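Local coordinates for hypothetical protein PH1313 (Pyrococcus horikoshii, PDB 1VBK), which is of unproven function but, as a THUMP-domain relative of ThiI, probably binds RNA and ATP and may act in tRNA thiolation or thiamine biosynthesis, at residues M1-V6 with I52-S57; E37-K42 with P58-N63; S46-I51 with E155-K160; S73-M78 with T165-G170. All blocks are in the same frame, centred on the assembly; numbering follows the deposited sequence.

Interaction 1. Residues M1-V6 with I52-S57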
loop_
_atom_site.group_PDB
_atom_site.type_symbol
_atom_site.label_atom_id
_atom_site.label_comp_id
_atom_site.label_asym_id
_atom_site.label_seq_id
_atom_site.Cartn_x
_atom_site.Cartn_y
_atom_site.Cartn_z
ATOM N N MET A 1 19.121 6.035 38.159
ATOM C CA MET A 1 18.841 6.572 36.795
ATOM C C MET A 1 17.366 6.930 36.655
ATOM O O MET A 1 16.536 6.483 37.450
ATOM C CB MET A 1 19.237 5.538 35.740
ATOM C CG MET A 1 20.691 5.102 35.857
ATOM S SD MET A 1 21.199 3.933 34.594
ATOM C CE MET A 1 20.475 2.415 35.233
ATOM N N ASN A 2 17.043 7.736 35.646
ATOM C CA ASN A 2 15.667 8.153 35.438
ATOM C C ASN A 2 15.192 8.270 33.988
ATOM O O ASN A 2 14.061 8.689 33.748
ATOM C CB ASN A 2 15.400 9.467 36.185
ATOM C CG ASN A 2 16.465 10.520 35.930
ATOM O OD1 ASN A 2 17.279 10.393 35.018
ATOM N ND2 ASN A 2 16.450 11.578 36.731
ATOM N N VAL A 3 16.041 7.912 33.023
ATOM C CA VAL A 3 15.628 7.953 31.618
ATOM C C VAL A 3 16.344 6.887 30.795
ATOM O O VAL A 3 17.244 6.193 31.278
ATOM C CB VAL A 3 15.938 9.321 30.925
ATOM C CG1 VAL A 3 15.411 10.493 31.754
ATOM C CG2 VAL A 3 17.436 9.452 30.689
ATOM N N VAL A 4 15.916 6.758 29.547
ATOM C CA VAL A 4 16.546 5.848 28.605
ATOM C C VAL A 4 16.770 6.684 27.348
ATOM O O VAL A 4 15.837 7.305 26.836
ATOM C CB VAL A 4 15.653 4.640 28.233
ATOM C CG1 VAL A 4 16.327 3.829 27.136
ATOM C CG2 VAL A 4 15.424 3.747 29.454
ATOM N N ILE A 5 18.015 6.730 26.883
ATOM C CA ILE A 5 18.351 7.463 25.669
ATOM C C ILE A 5 18.248 6.475 24.514
ATOM O O ILE A 5 18.859 5.405 24.544
ATOM C CB ILE A 5 19.804 8.000 25.700
ATOM C CG1 ILE A 5 20.004 8.925 26.905
ATOM C CG2 ILE A 5 20.108 8.752 24.401
ATOM C CD1 ILE A 5 21.458 9.318 27.125
ATOM N N VAL A 6 17.461 6.825 23.506
ATOM C CA VAL A 6 17.295 5.970 22.342
ATOM C C VAL A 6 17.911 6.694 21.149
ATOM O O VAL A 6 17.501 7.805 20.814
ATOM C CB VAL A 6 15.809 5.693 22.072
ATOM C CG1 VAL A 6 15.648 4.869 20.783
ATOM C CG2 VAL A 6 15.210 4.947 23.261
ATOM N N ILE A 52 13.945 10.340 24.089
ATOM C CA ILE A 52 14.156 10.182 25.510
ATOM C C ILE A 52 12.907 9.564 26.108
ATOM O O ILE A 52 11.792 10.028 25.850
ATOM C CB ILE A 52 14.404 11.548 26.209
ATOM C CG1 ILE A 52 15.681 12.207 25.668
ATOM C CG2 ILE A 52 14.494 11.351 27.728
ATOM C CD1 ILE A 52 16.974 11.458 25.985
ATOM N N VAL A 53 13.098 8.505 26.887
ATOM C CA VAL A 53 11.995 7.849 27.568
ATOM C C VAL A 53 12.188 8.146 29.051
ATOM O O VAL A 53 13.133 7.652 29.655
ATOM C CB VAL A 53 12.025 6.311 27.382
ATOM C CG1 VAL A 53 10.881 5.672 28.157
ATOM C CG2 VAL A 53 11.928 5.960 25.917
ATOM N N LYS A 54 11.331 8.980 29.632
ATOM C CA LYS A 54 11.446 9.269 31.058
ATOM C C LYS A 54 10.756 8.126 31.789
ATOM O O LYS A 54 9.555 7.905 31.603
ATOM C CB LYS A 54 10.766 10.596 31.420
ATOM C CG LYS A 54 11.568 11.845 31.090
ATOM C CD LYS A 54 10.796 13.088 31.530
ATOM C CE LYS A 54 11.576 14.365 31.282
ATOM N NZ LYS A 54 10.740 15.572 31.552
ATOM N N THR A 55 11.513 7.404 32.612
ATOM C CA THR A 55 10.978 6.269 33.360
ATOM C C THR A 55 11.824 5.889 34.573
ATOM O O THR A 55 13.049 6.028 34.560
ATOM C CB THR A 55 10.871 5.022 32.470
ATOM O OG1 THR A 55 10.506 3.892 33.275
ATOM C CG2 THR A 55 12.212 4.734 31.785
ATOM N N ASN A 56 11.165 5.397 35.619
ATOM C CA ASN A 56 11.875 4.979 36.818
ATOM C C ASN A 56 12.267 3.506 36.730
ATOM O O ASN A 56 12.785 2.940 37.686
ATOM C CB ASN A 56 11.030 5.238 38.073
ATOM C CG ASN A 56 10.902 6.717 38.394
ATOM O OD1 ASN A 56 11.885 7.458 38.353
ATOM N ND2 ASN A 56 9.692 7.152 38.724
ATOM N N SER A 57 12.008 2.897 35.574
ATOM C CA SER A 57 12.370 1.501 35.318
ATOM C C SER A 57 13.203 1.500 34.029
ATOM O O SER A 57 12.892 0.783 33.077
ATOM C CB SER A 57 11.116 0.641 35.113
ATOM O OG SER A 57 10.272 0.668 36.254
HETATM O O HOH W 1 14.513 4.758 38.696
#

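Interaction 2. Residues E37-K42 with P58-N63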
loop_
_atom_site.group_PDB
_atom_site.type_symbol
_atom_site.label_atom_id
_atom_site.label_comp_id
_atom_site.label_asym_id
_atom_site.label_seq_id
_atom_site.Cartn_x
_atom_site.Cartn_y
_atom_site.Cartn_z
ATOM N N GLU A 37 4.695 -4.860 27.483
ATOM C CA GLU A 37 5.505 -5.524 28.501
ATOM C C GLU A 37 5.254 -4.958 29.898
ATOM O O GLU A 37 5.925 -5.326 30.860
ATOM C CB GLU A 37 6.992 -5.388 28.161
ATOM C CG GLU A 37 7.404 -6.000 26.829
ATOM C CD GLU A 37 7.183 -7.498 26.774
ATOM O OE1 GLU A 37 7.673 -8.207 27.678
ATOM O OE2 GLU A 37 6.526 -7.969 25.820
ATOM N N GLU A 38 4.282 -4.063 30.003
ATOM C CA GLU A 38 3.932 -3.429 31.269
ATOM C C GLU A 38 5.105 -2.737 31.960
ATOM O O GLU A 38 5.297 -2.875 33.171
ATOM C CB GLU A 38 3.291 -4.442 32.228
ATOM C CG GLU A 38 2.028 -5.085 31.679
ATOM C CD GLU A 38 1.157 -5.712 32.757
ATOM O OE1 GLU A 38 1.698 -6.221 33.761
ATOM O OE2 GLU A 38 -0.078 -5.710 32.586
ATOM N N VAL A 39 5.895 -2.001 31.186
ATOM C CA VAL A 39 7.015 -1.256 31.746
ATOM C C VAL A 39 6.518 0.173 31.948
ATOM O O VAL A 39 6.131 0.845 30.993
ATOM C CB VAL A 39 8.233 -1.225 30.796
ATOM C CG1 VAL A 39 9.359 -0.423 31.432
ATOM C CG2 VAL A 39 8.702 -2.640 30.495
ATOM N N PRO A 40 6.519 0.653 33.197
ATOM C CA PRO A 40 6.060 2.011 33.499
ATOM C C PRO A 40 6.991 3.066 32.900
ATOM O O PRO A 40 8.192 2.844 32.789
ATOM C CB PRO A 40 6.078 2.055 35.031
ATOM C CG PRO A 40 6.023 0.608 35.441
ATOM C CD PRO A 40 6.917 -0.046 34.427
ATOM N N TYR A 41 6.423 4.202 32.511
ATOM C CA TYR A 41 7.185 5.312 31.953
ATOM C C TYR A 41 6.332 6.567 32.074
ATOM O O TYR A 41 5.103 6.496 32.016
ATOM C CB TYR A 41 7.551 5.043 30.487
ATOM C CG TYR A 41 6.398 5.112 29.522
ATOM C CD1 TYR A 41 6.021 6.322 28.941
ATOM C CD2 TYR A 41 5.682 3.967 29.184
ATOM C CE1 TYR A 41 4.963 6.389 28.045
ATOM C CE2 TYR A 41 4.620 4.025 28.290
ATOM C CZ TYR A 41 4.269 5.235 27.725
ATOM O OH TYR A 41 3.222 5.293 26.839
ATOM N N LYS A 42 6.985 7.709 32.254
ATOM C CA LYS A 42 6.299 8.984 32.414
ATOM C C LYS A 42 6.062 9.703 31.094
ATOM O O LYS A 42 4.967 10.213 30.849
ATOM C CB LYS A 42 7.109 9.902 33.332
ATOM C CG LYS A 42 7.376 9.354 34.724
ATOM C CD LYS A 42 8.432 10.201 35.425
ATOM C CE LYS A 42 8.662 9.755 36.861
ATOM N NZ LYS A 42 7.469 10.004 37.720
ATOM N N PRO A 58 14.290 2.291 33.998
ATOM C CA PRO A 58 15.162 2.392 32.819
ATOM C C PRO A 58 15.830 1.107 32.343
ATOM O O PRO A 58 15.902 0.844 31.143
ATOM C CB PRO A 58 16.170 3.466 33.233
ATOM C CG PRO A 58 16.320 3.220 34.694
ATOM C CD PRO A 58 14.884 2.999 35.147
ATOM N N LYS A 59 16.327 0.305 33.276
ATOM C CA LYS A 59 16.985 -0.945 32.912
ATOM C C LYS A 59 15.976 -1.883 32.237
ATOM O O LYS A 59 16.269 -2.508 31.214
ATOM C CB LYS A 59 17.568 -1.598 34.168
ATOM C CG LYS A 59 18.824 -2.422 33.938
ATOM C CD LYS A 59 18.555 -3.684 33.134
ATOM C CE LYS A 59 19.809 -4.548 33.054
ATOM N NZ LYS A 59 19.560 -5.845 32.360
ATOM N N GLU A 60 14.779 -1.960 32.803
ATOM C CA GLU A 60 13.736 -2.817 32.255
ATOM C C GLU A 60 13.270 -2.317 30.892
ATOM O O GLU A 60 13.023 -3.106 29.983
ATOM C CB GLU A 60 12.538 -2.872 33.202
ATOM C CG GLU A 60 11.567 -3.993 32.883
ATOM C CD GLU A 60 10.419 -4.063 33.868
ATOM O OE1 GLU A 60 10.661 -3.843 35.074
ATOM O OE2 GLU A 60 9.280 -4.349 33.441
ATOM N N ALA A 61 13.133 -1.004 30.758
ATOM C CA ALA A 61 12.703 -0.415 29.494
ATOM C C ALA A 61 13.756 -0.683 28.421
ATOM O O ALA A 61 13.439 -1.099 27.308
ATOM C CB ALA A 61 12.501 1.086 29.660
ATOM N N ALA A 62 15.017 -0.445 28.764
ATOM C CA ALA A 62 16.108 -0.654 27.819
ATOM C C ALA A 62 16.143 -2.081 27.276
ATOM O O ALA A 62 16.360 -2.293 26.081
ATOM C CB ALA A 62 17.442 -0.305 28.482
ATOM N N ASN A 63 15.922 -3.060 28.148
ATOM C CA ASN A 63 15.943 -4.456 27.728
ATOM C C ASN A 63 14.815 -4.808 26.765
ATOM O O ASN A 63 14.966 -5.704 25.941
ATOM C CB ASN A 63 15.910 -5.377 28.949
ATOM C CG ASN A 63 17.253 -5.451 29.655
ATOM O OD1 ASN A 63 17.372 -6.042 30.729
ATOM N ND2 ASN A 63 18.277 -4.857 29.046
#

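Interaction 3. Residues S46-I51 with E155-K160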
loop_
_atom_site.group_PDB
_atom_site.type_symbol
_atom_site.label_atom_id
_atom_site.label_comp_id
_atom_site.label_asym_id
_atom_site.label_seq_id
_atom_site.Cartn_x
_atom_site.Cartn_y
_atom_site.Cartn_z
ATOM N N SER A 46 10.839 13.097 21.290
ATOM C CA SER A 46 11.974 13.162 20.379
ATOM C C SER A 46 12.484 14.594 20.283
ATOM O O SER A 46 11.727 15.505 19.930
ATOM C CB SER A 46 11.545 12.690 18.985
ATOM O OG SER A 46 12.619 12.730 18.055
ATOM N N ARG A 47 13.759 14.798 20.592
ATOM C CA ARG A 47 14.342 16.129 20.495
ATOM C C ARG A 47 15.790 16.073 20.036
ATOM O O ARG A 47 16.585 15.276 20.530
ATOM C CB ARG A 47 14.219 16.867 21.831
ATOM C CG ARG A 47 12.786 17.317 22.118
ATOM C CD ARG A 47 12.604 17.779 23.545
ATOM N NE ARG A 47 11.197 17.736 23.927
ATOM C CZ ARG A 47 10.757 17.808 25.179
ATOM N NH1 ARG A 47 11.619 17.936 26.184
ATOM N NH2 ARG A 47 9.452 17.729 25.426
ATOM N N HIS A 48 16.103 16.908 19.054
ATOM C CA HIS A 48 17.443 17.004 18.492
ATOM C C HIS A 48 18.075 15.678 18.075
ATOM O O HIS A 48 19.239 15.412 18.377
ATOM C CB HIS A 48 18.347 17.754 19.472
ATOM C CG HIS A 48 17.923 19.172 19.691
ATOM N ND1 HIS A 48 18.032 20.138 18.713
ATOM C CD2 HIS A 48 17.326 19.773 20.748
ATOM C CE1 HIS A 48 17.519 21.271 19.156
ATOM N NE2 HIS A 48 17.082 21.078 20.388
ATOM N N GLY A 49 17.297 14.853 17.380
ATOM C CA GLY A 49 17.805 13.585 16.884
ATOM C C GLY A 49 17.875 12.436 17.865
ATOM O O GLY A 49 18.397 11.372 17.536
ATOM N N ARG A 50 17.348 12.647 19.064
ATOM C CA ARG A 50 17.339 11.624 20.102
ATOM C C ARG A 50 15.924 11.429 20.627
ATOM O O ARG A 50 15.102 12.339 20.575
ATOM C CB ARG A 50 18.212 12.056 21.288
ATOM C CG ARG A 50 19.709 12.028 21.056
ATOM C CD ARG A 50 20.229 10.610 21.167
ATOM N NE ARG A 50 21.679 10.563 21.349
ATOM C CZ ARG A 50 22.569 10.738 20.379
ATOM N NH1 ARG A 50 22.170 10.974 19.137
ATOM N NH2 ARG A 50 23.865 10.663 20.652
ATOM N N ILE A 51 15.649 10.234 21.129
ATOM C CA ILE A 51 14.363 9.960 21.743
ATOM C C ILE A 51 14.696 9.702 23.206
ATOM O O ILE A 51 15.641 8.970 23.529
ATOM C CB ILE A 51 13.667 8.734 21.129
ATOM C CG1 ILE A 51 12.999 9.139 19.815
ATOM C CG2 ILE A 51 12.614 8.181 22.101
ATOM C CD1 ILE A 51 12.419 7.972 19.025
ATOM N N GLU A 155 25.702 13.285 27.435
ATOM C CA GLU A 155 25.024 13.979 26.357
ATOM C C GLU A 155 24.326 15.190 26.954
ATOM O O GLU A 155 23.562 15.067 27.913
ATOM C CB GLU A 155 24.017 13.047 25.671
ATOM C CG GLU A 155 24.689 11.921 24.888
ATOM C CD GLU A 155 23.717 11.096 24.068
ATOM O OE1 GLU A 155 22.642 11.617 23.709
ATOM O OE2 GLU A 155 24.043 9.928 23.767
ATOM N N ILE A 156 24.607 16.367 26.403
ATOM C CA ILE A 156 24.000 17.594 26.901
ATOM C C ILE A 156 23.010 18.130 25.878
ATOM O O ILE A 156 23.331 18.289 24.704
ATOM C CB ILE A 156 25.070 18.658 27.202
ATOM C CG1 ILE A 156 26.135 18.053 28.122
ATOM C CG2 ILE A 156 24.424 19.875 27.871
ATOM C CD1 ILE A 156 27.254 19.000 28.476
ATOM N N MET A 157 21.800 18.410 26.336
ATOM C CA MET A 157 20.759 18.881 25.444
ATOM C C MET A 157 19.793 19.792 26.182
ATOM O O MET A 157 19.199 19.397 27.186
ATOM C CB MET A 157 20.029 17.661 24.868
ATOM C CG MET A 157 18.852 17.952 23.966
ATOM S SD MET A 157 18.317 16.433 23.135
ATOM C CE MET A 157 17.535 15.546 24.487
ATOM N N GLN A 158 19.656 21.019 25.686
ATOM C CA GLN A 158 18.757 22.000 26.277
ATOM C C GLN A 158 18.848 22.113 27.797
ATOM O O GLN A 158 17.854 21.928 28.497
ATOM C CB GLN A 158 17.310 21.685 25.876
ATOM C CG GLN A 158 17.085 21.657 24.380
ATOM C CD GLN A 158 15.628 21.417 23.998
ATOM O OE1 GLN A 158 15.315 21.211 22.830
ATOM N NE2 GLN A 158 14.737 21.451 24.983
ATOM N N GLY A 159 20.042 22.405 28.307
ATOM C CA GLY A 159 20.219 22.571 29.743
ATOM C C GLY A 159 20.199 21.333 30.624
ATOM O O GLY A 159 20.287 21.445 31.852
ATOM N N LYS A 160 20.075 20.157 30.018
ATOM C CA LYS A 160 20.062 18.914 30.781
ATOM C C LYS A 160 21.237 18.050 30.347
ATOM O O LYS A 160 21.614 18.046 29.175
ATOM C CB LYS A 160 18.771 18.126 30.530
ATOM C CG LYS A 160 17.479 18.860 30.870
ATOM C CD LYS A 160 17.350 19.122 32.357
ATOM C CE LYS A 160 16.010 19.769 32.675
ATOM N NZ LYS A 160 15.888 20.094 34.119
#

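Interaction 4. Residues S73-M78 with T165-G170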
loop_
_atom_site.group_PDB
_atom_site.type_symbol
_atom_site.label_atom_id
_atom_site.label_comp_id
_atom_site.label_asym_id
_atom_site.label_seq_id
_atom_site.Cartn_x
_atom_site.Cartn_y
_atom_site.Cartn_z
ATOM N N SER A 73 21.147 2.284 19.214
ATOM C CA SER A 73 21.652 1.985 20.553
ATOM C C SER A 73 20.762 2.566 21.642
ATOM O O SER A 73 20.027 3.533 21.422
ATOM C CB SER A 73 23.101 2.462 20.733
ATOM O OG SER A 73 23.213 3.870 20.710
ATOM N N ILE A 74 20.847 1.958 22.821
ATOM C CA ILE A 74 20.042 2.335 23.970
ATOM C C ILE A 74 20.910 2.555 25.214
ATOM O O ILE A 74 21.779 1.740 25.515
ATOM C CB ILE A 74 19.034 1.206 24.270
ATOM C CG1 ILE A 74 18.249 0.878 23.001
ATOM C CG2 ILE A 74 18.095 1.605 25.397
ATOM C CD1 ILE A 74 17.470 -0.407 23.085
ATOM N N SER A 75 20.661 3.644 25.942
ATOM C CA SER A 75 21.430 3.926 27.154
ATOM C C SER A 75 20.610 4.356 28.365
ATOM O O SER A 75 20.061 5.457 28.386
ATOM C CB SER A 75 22.475 5.028 26.907
ATOM O OG SER A 75 23.550 4.591 26.091
ATOM N N PRO A 76 20.501 3.486 29.380
ATOM C CA PRO A 76 19.747 3.876 30.580
ATOM C C PRO A 76 20.622 5.021 31.093
ATOM O O PRO A 76 21.843 4.935 30.990
ATOM C CB PRO A 76 19.873 2.648 31.482
ATOM C CG PRO A 76 20.030 1.520 30.511
ATOM C CD PRO A 76 20.959 2.091 29.470
ATOM N N ALA A 77 20.039 6.083 31.631
ATOM C CA ALA A 77 20.867 7.189 32.086
ATOM C C ALA A 77 20.251 8.031 33.189
ATOM O O ALA A 77 19.061 7.927 33.475
ATOM C CB ALA A 77 21.211 8.090 30.897
ATOM N N MET A 78 21.089 8.864 33.801
ATOM C CA MET A 78 20.651 9.779 34.846
ATOM C C MET A 78 20.599 11.167 34.233
ATOM O O MET A 78 21.577 11.624 33.635
ATOM C CB MET A 78 21.631 9.800 36.020
ATOM C CG MET A 78 21.642 8.545 36.866
ATOM S SD MET A 78 22.779 8.712 38.258
ATOM C CE MET A 78 21.669 9.263 39.566
ATOM N N THR A 165 26.641 4.783 31.674
ATOM C CA THR A 165 27.811 3.906 31.631
ATOM C C THR A 165 27.508 2.714 30.727
ATOM O O THR A 165 28.414 1.965 30.359
ATOM C CB THR A 165 28.202 3.361 33.023
ATOM O OG1 THR A 165 27.069 2.736 33.631
ATOM C CG2 THR A 165 28.716 4.479 33.913
ATOM N N GLU A 166 26.235 2.551 30.363
ATOM C CA GLU A 166 25.814 1.444 29.501
ATOM C C GLU A 166 25.291 1.912 28.140
ATOM O O GLU A 166 24.529 2.874 28.042
ATOM C CB GLU A 166 24.737 0.607 30.203
ATOM C CG GLU A 166 24.237 -0.585 29.387
ATOM C CD GLU A 166 23.369 -1.546 30.196
ATOM O OE1 GLU A 166 22.294 -1.131 30.685
ATOM O OE2 GLU A 166 23.766 -2.725 30.340
ATOM N N LYS A 167 25.712 1.215 27.093
ATOM C CA LYS A 167 25.312 1.525 25.729
ATOM C C LYS A 167 25.001 0.196 25.059
ATOM O O LYS A 167 25.909 -0.498 24.589
ATOM C CB LYS A 167 26.455 2.233 25.007
ATOM C CG LYS A 167 26.122 2.767 23.635
ATOM C CD LYS A 167 27.278 3.622 23.142
ATOM C CE LYS A 167 27.005 4.238 21.789
ATOM N NZ LYS A 167 28.165 5.065 21.346
ATOM N N ILE A 168 23.719 -0.156 25.037
ATOM C CA ILE A 168 23.253 -1.415 24.465
ATOM C C ILE A 168 22.995 -1.301 22.972
ATOM O O ILE A 168 22.270 -0.417 22.521
ATOM C CB ILE A 168 21.944 -1.881 25.142
ATOM C CG1 ILE A 168 22.111 -1.878 26.662
ATOM C CG2 ILE A 168 21.573 -3.278 24.658
ATOM C CD1 ILE A 168 20.829 -2.187 27.415
ATOM N N LYS A 169 23.584 -2.215 22.210
ATOM C CA LYS A 169 23.425 -2.224 20.762
ATOM C C LYS A 169 22.020 -2.689 20.368
ATOM O O LYS A 169 21.549 -3.734 20.820
ATOM C CB LYS A 169 24.486 -3.143 20.142
ATOM C CG LYS A 169 24.516 -3.168 18.619
ATOM C CD LYS A 169 25.649 -4.067 18.119
ATOM C CE LYS A 169 25.693 -4.125 16.599
ATOM N NZ LYS A 169 26.798 -5.001 16.106
ATOM N N GLY A 170 21.347 -1.894 19.542
ATOM C CA GLY A 170 20.018 -2.254 19.092
ATOM C C GLY A 170 20.148 -3.120 17.853
ATOM O O GLY A 170 21.254 -3.514 17.488
HETATM O O HOH W 2 23.997 3.585 32.088
#

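Interaction 1. Residues M1-V6 with I52-S57
Three main-chain hydrogen bonds join Met1-Val6 to Ile52-Ser57, and they identify the contact as an antiparallel pairing of strands 3-8 and 50-54 in the ThiI ferredoxin-like domain. Val4 and Val53 form the hydrogen-bonded pair. Val4 N donates to Val53 O at 2.9 Å, and Val53 N returns a straighter bond (167°) to Val4 O at 3.0 Å; both donors lie in the carbonyl planes. Toward the chain start, Thr55 N reaches Asn2 O at 3.1 Å from above the carbonyl plane, a looser geometry where the strands give way to loop. Beyond it, one water donates to both Met1 O and Asn56 O. Val3-Lys54 and Ile5-Ile52 are non-hydrogen-bonded pairs whose side chains share one face, over which Tyr162 lies against Val3 and Ile5. The Lys54 chain runs out extended to a salt bridge with Glu43. On the opposite face, the Val4 and Val53 CB atoms meet at 4.1 Å, with Ala61 of helix 58-65 packed against Val4. Thr55 OG1, anti to its backbone N, bonds to Pro40 O and accepts from Ser57 N at 2.9 Å in an ST turn, while Thr55 CG2 rests 4.1 Å from Val4 CG2.

Interaction 2. Residues E37-K42 with P58-N63
The chain of Glu37-Lys42 leaves helix 19-36 through a Schellman motif, with Glu38 at positive phi (55°) as the C-prime residue, and then runs without regular structure past the first turn of helix 58-65, where the closest CA atoms, those of Val39 and Ala61, are 6.2 Å apart. Val39 carries the contact. Its CB is directed at the helix, and its two methyls divide the work. CG1, anti to the backbone N (chi1 179°), packs against the backbone and methyl of Ala61, with Val39 CG1 to Ala61 CB at 3.9 Å. CG2 turns instead to Glu60, whose side chain, extended with CG anti to its own N, slides past the valine in the opposite direction. The Glu60 carboxylate thus ends beside a methyl, Glu60 OE2 lying 3.5 Å from Val39 CG2, and Glu60 CG lies 4.0 Å from the same methyl. Packing accounts for the whole join: one branch packs on the helix, the other lies alongside the exposed chain of Glu60. An alanine in place of Val39 would remove both methyls and would probably loosen the seat of the loop on Ala61 and Glu60. Leu34 of helix 19-36 touches Val39, Tyr41 and Ala61, so Val39 packs beside a direct contact between helices 19-36 and 58-65 of this ferredoxin-like domain, while Ala62 leans on Ile74 and Pro76 of strand 71-81.

Interaction 3. Residues S46-I51 with E155-K160
The firmest part of this contact is a salt bridge between Arg50 and the buried Glu155, met tip to tip. Arg50 NE lies 2.8 Å from Glu155 OE1, and a weak second bond runs from Arg50 NH2 to Glu155 OE2 at 3.2 Å. The pairing is not coplanar: guanidinium and carboxylate are turned 80° apart, and NE meets OE1 from above the carboxylate plane. Glu155 OE2 also takes a salt bridge from Arg7, so two positive groups share one carboxylate, probably favouring its charged state. Next to this pair Met157, bent at chi3, sets its SD 3.3 Å from Arg47 O and at the edge of the His48 ring. Both segments are ends of beta hairpins with type I' turns, Arg47-Arg50 in the ferredoxin-like domain and Met157-Lys160 in the THUMP domain, glycine third in each; turn and adjoining strand residues of the two face each other. Towards solvent the grip slackens. Exposed His48 and Gln158 cross obliquely, ring and amide planes 84° apart, and the bond from His48 NE2 to Gln158 OE1, 3.0 Å at the ring edge, is weak, bent to 122°. Arg47 only brushes the same amide, its CD 4.4 Å from Gln158 OE1.

Interaction 4. Residues S73-M78 with T165-G170
Strand 71-81 and the short strand 168-169 pair antiparallel over two bridges; the direction from Ser73 to Pro76 lies 141° from that of Glu166 to Gly170. Ile74 and Ile168 are the hydrogen-bonded pair: Ile74 N to Ile168 O and Ile168 N to Ile74 O each measure 2.8 Å, with both donors in the carbonyl planes. Ser73 and Lys169 follow as a non-hydrogen-bonded pair, and there Ser73 CA sits 3.2 Å from Ile168 O in a CA-H...O contact. Past Ile168, towards Thr165, the regular pairing lapses and a side chain takes over. Ser75 OG, anti to its carbonyl carbon (chi1 -71°), donates to Glu166 O at 2.8 Å along a lone pair of that carbonyl, and it is also bonded to Arg7 of strand 3-8. Strand 168-169 lies along one backbone edge of strand 71-81, adding a short antiparallel strand to the sheet of the ferredoxin-like part, while strand 3-8 pairs with the other edge. A valine in place of Ser75 has no hydroxyl for Glu166 O or Arg7, and would probably leave the chain around Glu166 less firmly held. Ser73 OG lies in the crowded position between its backbone N and carbonyl carbon and bonds to Arg7 too. On the face of the isoleucines, Ile74 CB and Ile168 CB stand 4.3 Å apart, and Ala62 of helix 58-65 touches both residues. Glu166 crosses Pro76 obliquely, placing Glu166 OE1 3.5 Å from Pro76 CG. One water donates to Pro76 O at 2.8 Å and accepts from Thr165 N.

How the interactions relate
From the N terminus, Met1-Val6 pairs with Ile52-Ser57 to close interaction 1 within the ferredoxin-like domain. Interaction 2 opens inside that loop at Glu37-Lys42 and closes just after it, at Pro58-Asn63, so the two cross; they meet where Lys42 N lies against Lys54 O, probably hydrogen-bonded. Interaction 3 also opens before interaction 1 closes, but ends over a hundred residues later in the THUMP domain, crossing interactions 1 and 2. Interaction 4, in series after both of these, crosses interaction 3 and brings the chain back to strand 71-81, in the same mixed sheet. Strand 3-8 lies between strands 50-54 and 71-81, linking interactions 1 and 4, while helix 58-65, used by interaction 2, packs on the strands of interaction 4.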